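Local coordinates for protein botulinum neurotoxin type G (Clostridium botulinum, PDB 3MPP) that binds the host cell surface through this receptor-binding domain, the targeting part of a neurotoxin whose metalloprotease light chain is delivered into the cytosol, at residues V105-G109 / N110-W114; N300-R303 / E304-I308. The protein carries 4 engineered substitutions. All coordinates share one frame; numbering follows the deposited sequence.

Contact 1: V105-G109 / N110-W114; sequences VSIKG and NRIIW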
loop_
_atom_site.group_PDB
_atom_site.type_symbol
_atom_site.label_atom_id
_atom_site.label_comp_id
_atom_site.label_asym_id
_atom_site.label_seq_id
_atom_site.Cartn_x
_atom_site.Cartn_y
_atom_site.Cartn_z
ATOM N N VAL A 105 -1.930 -10.601 18.482
ATOM C CA VAL A 105 -1.257 -9.616 17.663
ATOM C C VAL A 105 -1.647 -8.243 18.210
ATOM O O VAL A 105 -2.833 -7.947 18.416
ATOM C CB VAL A 105 -1.665 -9.750 16.175
ATOM C CG1 VAL A 105 -1.066 -8.616 15.341
ATOM C CG2 VAL A 105 -1.231 -11.105 15.627
ATOM N N SER A 106 -0.647 -7.417 18.485
ATOM C CA SER A 106 -0.909 -6.076 18.995
ATOM C C SER A 106 -0.133 -5.017 18.201
ATOM O O SER A 106 0.811 -5.317 17.467
ATOM C CB SER A 106 -0.574 -5.997 20.485
ATOM O OG SER A 106 0.816 -6.131 20.696
ATOM N N ILE A 107 -0.560 -3.777 18.341
ATOM C CA ILE A 107 0.090 -2.677 17.671
ATOM C C ILE A 107 0.538 -1.704 18.747
ATOM O O ILE A 107 -0.181 -1.469 19.722
ATOM C CB ILE A 107 -0.864 -1.992 16.666
ATOM C CG1 ILE A 107 -1.097 -2.912 15.459
ATOM C CG2 ILE A 107 -0.308 -0.634 16.240
ATOM C CD1 ILE A 107 -2.033 -2.348 14.407
ATOM N N LYS A 108 1.755 -1.196 18.609
ATOM C CA LYS A 108 2.211 -0.131 19.484
ATOM C C LYS A 108 2.933 0.899 18.626
ATOM O O LYS A 108 4.121 0.762 18.321
ATOM C CB LYS A 108 3.127 -0.670 20.586
ATOM C CG LYS A 108 3.429 0.339 21.694
ATOM C CD LYS A 108 4.460 -0.217 22.665
ATOM C CE LYS A 108 4.685 0.697 23.860
ATOM N NZ LYS A 108 5.737 0.118 24.746
ATOM N N GLY A 109 2.199 1.922 18.218
ATOM C CA GLY A 109 2.765 2.946 17.369
ATOM C C GLY A 109 3.224 2.334 16.065
ATOM O O GLY A 109 2.434 1.744 15.330
ATOM N N ASN A 110 4.515 2.468 15.790
ATOM C CA ASN A 110 5.103 1.968 14.566
ATOM C C ASN A 110 5.645 0.546 14.733
ATOM O O ASN A 110 6.533 0.119 13.994
ATOM C CB ASN A 110 6.209 2.908 14.100
ATOM C CG ASN A 110 7.276 3.114 15.159
ATOM O OD1 ASN A 110 6.980 3.162 16.358
ATOM N ND2 ASN A 110 8.525 3.239 14.722
ATOM N N ARG A 111 5.102 -0.179 15.707
ATOM C CA ARG A 111 5.488 -1.572 15.927
ATOM C C ARG A 111 4.296 -2.493 15.762
ATOM O O ARG A 111 3.213 -2.224 16.278
ATOM C CB ARG A 111 6.042 -1.783 17.341
ATOM C CG ARG A 111 7.429 -1.252 17.580
ATOM C CD ARG A 111 7.928 -1.612 18.979
ATOM N NE ARG A 111 9.320 -1.211 19.114
ATOM C CZ ARG A 111 10.134 -1.603 20.081
ATOM N NH1 ARG A 111 9.701 -2.422 21.032
ATOM N NH2 ARG A 111 11.389 -1.170 20.088
ATOM N N ILE A 112 4.509 -3.600 15.071
ATOM C CA ILE A 112 3.526 -4.665 15.032
ATOM C C ILE A 112 4.126 -5.817 15.829
ATOM O O ILE A 112 5.285 -6.175 15.621
ATOM C CB ILE A 112 3.212 -5.083 13.581
ATOM C CG1 ILE A 112 2.174 -6.204 13.557
ATOM C CG2 ILE A 112 4.474 -5.494 12.862
ATOM C CD1 ILE A 112 0.751 -5.714 13.569
ATOM N N ILE A 113 3.347 -6.379 16.752
ATOM C CA ILE A 113 3.895 -7.244 17.801
ATOM C C ILE A 113 3.155 -8.570 17.933
ATOM O O ILE A 113 1.928 -8.607 18.006
ATOM C CB ILE A 113 3.812 -6.558 19.179
ATOM C CG1 ILE A 113 4.574 -5.235 19.183
ATOM C CG2 ILE A 113 4.310 -7.483 20.273
ATOM C CD1 ILE A 113 4.289 -4.396 20.418
ATOM N N TRP A 114 3.920 -9.653 17.982
ATOM C CA TRP A 114 3.391 -10.994 18.197
ATOM C C TRP A 114 3.778 -11.484 19.602
ATOM O O TRP A 114 4.940 -11.422 19.985
ATOM C CB TRP A 114 3.968 -11.923 17.125
ATOM C CG TRP A 114 3.694 -13.388 17.300
ATOM C CD1 TRP A 114 4.591 -14.350 17.670
ATOM C CD2 TRP A 114 2.453 -14.065 17.067
ATOM N NE1 TRP A 114 3.983 -15.579 17.690
ATOM C CE2 TRP A 114 2.672 -15.433 17.323
ATOM C CE3 TRP A 114 1.182 -13.650 16.665
ATOM C CZ2 TRP A 114 1.665 -16.384 17.197
ATOM C CZ3 TRP A 114 0.188 -14.597 16.541
ATOM C CH2 TRP A 114 0.434 -15.948 16.803
HETATM O O HOH W 1 1.148 -8.970 20.855
#

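Contact 2: N300-R303 / E304-I308; sequences NIVR and EGDYI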
loop_
_atom_site.group_PDB
_atom_site.type_symbol
_atom_site.label_atom_id
_atom_site.label_comp_id
_atom_site.label_asym_id
_atom_site.label_seq_id
_atom_site.Cartn_x
_atom_site.Cartn_y
_atom_site.Cartn_z
ATOM N N ASN A 300 -15.057 1.169 -12.202
ATOM C CA ASN A 300 -14.150 2.304 -12.298
ATOM C C ASN A 300 -12.706 1.954 -11.942
ATOM O O ASN A 300 -11.920 2.822 -11.565
ATOM C CB ASN A 300 -14.659 3.475 -11.447
ATOM C CG ASN A 300 -14.561 3.207 -9.958
ATOM O OD1 ASN A 300 -14.622 4.135 -9.148
ATOM N ND2 ASN A 300 -14.404 1.941 -9.587
ATOM N N ILE A 301 -12.364 0.676 -12.040
ATOM C CA ILE A 301 -11.012 0.240 -11.727
ATOM C C ILE A 301 -10.162 0.281 -12.995
ATOM O O ILE A 301 -10.577 -0.206 -14.036
ATOM C CB ILE A 301 -10.995 -1.174 -11.125
ATOM C CG1 ILE A 301 -11.677 -1.162 -9.748
ATOM C CG2 ILE A 301 -9.555 -1.706 -11.027
ATOM C CD1 ILE A 301 -11.505 -2.432 -8.959
ATOM N N VAL A 302 -8.980 0.882 -12.900
ATOM C CA VAL A 302 -8.054 0.930 -14.029
ATOM C C VAL A 302 -7.254 -0.357 -14.100
ATOM O O VAL A 302 -6.625 -0.760 -13.125
ATOM C CB VAL A 302 -7.053 2.083 -13.886
ATOM C CG1 VAL A 302 -6.284 2.269 -15.204
ATOM C CG2 VAL A 302 -7.784 3.366 -13.478
ATOM N N ARG A 303 -7.255 -0.983 -15.266
ATOM C CA ARG A 303 -6.568 -2.249 -15.456
ATOM C C ARG A 303 -5.345 -2.114 -16.346
ATOM O O ARG A 303 -5.297 -1.264 -17.230
ATOM C CB ARG A 303 -7.529 -3.300 -16.009
ATOM C CG ARG A 303 -8.418 -3.862 -14.903
ATOM C CD ARG A 303 -9.598 -4.672 -15.405
ATOM N NE ARG A 303 -10.444 -4.999 -14.259
ATOM C CZ ARG A 303 -11.453 -4.242 -13.839
ATOM N NH1 ARG A 303 -11.769 -3.133 -14.495
ATOM N NH2 ARG A 303 -12.151 -4.598 -12.768
ATOM N N GLU A 304 -4.356 -2.958 -16.088
ATOM C CA GLU A 304 -3.128 -2.952 -16.854
ATOM C C GLU A 304 -3.449 -2.953 -18.343
ATOM O O GLU A 304 -4.280 -3.736 -18.815
ATOM C CB GLU A 304 -2.282 -4.169 -16.471
ATOM C CG GLU A 304 -0.788 -3.909 -16.455
ATOM C CD GLU A 304 -0.123 -4.171 -17.796
ATOM O OE1 GLU A 304 -0.838 -4.540 -18.757
ATOM O OE2 GLU A 304 1.116 -4.012 -17.882
ATOM N N GLY A 305 -2.817 -2.045 -19.079
ATOM C CA GLY A 305 -3.016 -1.962 -20.515
ATOM C C GLY A 305 -4.177 -1.094 -20.985
ATOM O O GLY A 305 -4.322 -0.865 -22.186
ATOM N N ASP A 306 -5.014 -0.619 -20.060
ATOM C CA ASP A 306 -6.133 0.263 -20.434
ATOM C C ASP A 306 -5.607 1.486 -21.179
ATOM O O ASP A 306 -4.504 1.950 -20.896
ATOM C CB ASP A 306 -6.881 0.775 -19.196
ATOM C CG ASP A 306 -7.930 -0.209 -18.681
ATOM O OD1 ASP A 306 -8.106 -1.271 -19.302
ATOM O OD2 ASP A 306 -8.567 0.084 -17.643
ATOM N N TYR A 307 -6.418 2.004 -22.102
ATOM C CA TYR A 307 -6.148 3.276 -22.765
ATOM C C TYR A 307 -6.804 4.431 -21.996
ATOM O O TYR A 307 -8.006 4.399 -21.716
ATOM C CB TYR A 307 -6.638 3.225 -24.207
ATOM C CG TYR A 307 -5.826 2.272 -25.058
ATOM C CD1 TYR A 307 -4.644 2.680 -25.651
ATOM C CD2 TYR A 307 -6.239 0.961 -25.255
ATOM C CE1 TYR A 307 -3.894 1.814 -26.426
ATOM C CE2 TYR A 307 -5.495 0.086 -26.028
ATOM C CZ TYR A 307 -4.323 0.522 -26.611
ATOM O OH TYR A 307 -3.573 -0.337 -27.379
ATOM N N ILE A 308 -6.012 5.435 -21.634
ATOM C CA ILE A 308 -6.488 6.450 -20.708
ATOM C C ILE A 308 -6.042 7.832 -21.130
ATOM O O ILE A 308 -5.132 7.976 -21.961
ATOM C CB ILE A 308 -5.936 6.209 -19.275
ATOM C CG1 ILE A 308 -4.425 6.491 -19.254
ATOM C CG2 ILE A 308 -6.235 4.776 -18.827
ATOM C CD1 ILE A 308 -3.919 7.105 -17.997
HETATM O O HOH W 2 -10.741 -1.232 -16.860
#

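Contact 1: V105-G109 / N110-W114
V105 sets its two methyls against two different side chains of the returning strand. V105 CG2 comes up to the edge of the W114 indole, in the ring plane, 3.7 Å from W114 CE3, while V105 CG1 meets the terminal methyl CD1 of I112 at 3.9 Å. I112 gets there because its CG1 lies anti to the backbone N (chi1 -180°) and the next bond turns (chi2 87°), which brings CD1 across the hairpin between V105 and I107; I107 CG1 touches I112 CD1 from the other flank, also at 3.9 Å. These four side chains share one face of the hairpin. From this face I112 packs on I146 and W114 on I148 of strand 144-150, a strand of the other sheet of this subdomain. On the other face S106 OG sits alongside I113, 3.4 Å from I113 CB, and I113 CD1 reaches along to K108 CB at 3.9 Å. A water donates to both S106 OG and I113 O, and OG has a further hydrogen bond to E90 OE2. S106 and I113 exchange two backbone hydrogen bonds (S106 N to I113 O 2.9 Å), as do K108 and R111, the latter pair closing the type II' turn. G109, with its positive phi of 61°, and N110 form the two-residue turn of this β-hairpin. K108 and R111 carry their like charges outward, K108 NZ and R111 NH1 6.0 Å apart; R111 forms a salt bridge with E129 and a cation-pi contact with F127. The chemistry is thus divided: branched aliphatic groups and an indole edge make one face apolar, whereas on the other the buried S106 hydroxyl is satisfied by water and carboxylate, and E129 probably offsets the charge of R111.

Contact 2: N300-R303 / E304-I308
The guanidinium of R303 has I301 CG2 over one face, 4.1 Å above the plane and offset toward the rim, and a water at its edge, in plane. That water accepts from R303 NH1 and donates to D306 OD2 at 2.7 Å, bridging two opposite charges whose nearest atoms, R303 NH1 and D306 OD2, stay 5.5 Å apart. The Y307 ring carries G305 O over one face, again near the rim. D306 points its carboxylate back across the turn, its CG anti to the carbonyl carbon (chi1 -84°), and D306 OD2 takes R303 N at 2.9 Å in a nearly straight bond that arrives from above the carboxylate plane, 69° out of it. D306 N in turn donates to R303 O, 2.9 Å away, closing the type II turn R303–D306; G305, its third residue, has phi 87°, where a side chain would be jammed against the carbonyl O of E304. With Y236 OH as a further partner, OD2 has three polar contacts, which would favour its charged form. V302 CG1 lies 4.0 Å from D306 OD2 and faces I308 CG2 more loosely. R303 NH2 has its salt bridge with D299, four residues earlier in the chain, and E304 OE2 accepts from K354 N. The turn leads from the loop after strand 285-289 into strand 307-312 of the β-trefoil subdomain, which pairs with strand 346-353: I308 rests on I352, and V302 packs on L226 and Y236.

Overall arrangement
Contacts 1 and 2 are both local, built round a tight turn, but they lie in different halves of the receptor-binding domain. Contact 1 belongs to the N-terminal, concanavalin-like subdomain, where strands 103-108 and 111-117 are neighbours in a seven-stranded antiparallel sheet; contact 2 leads into strand 307-312 of the C-terminal, trefoil-like subdomain. Their centres are 36 Å apart, on opposite sides of the chain's centre, and the nearest atoms remain about 25 Å from each other. Along the chain they follow in series. Both lie away from the ganglioside-binding motif around W402, inferred for the C-terminal subdomain, and neither belongs to that site.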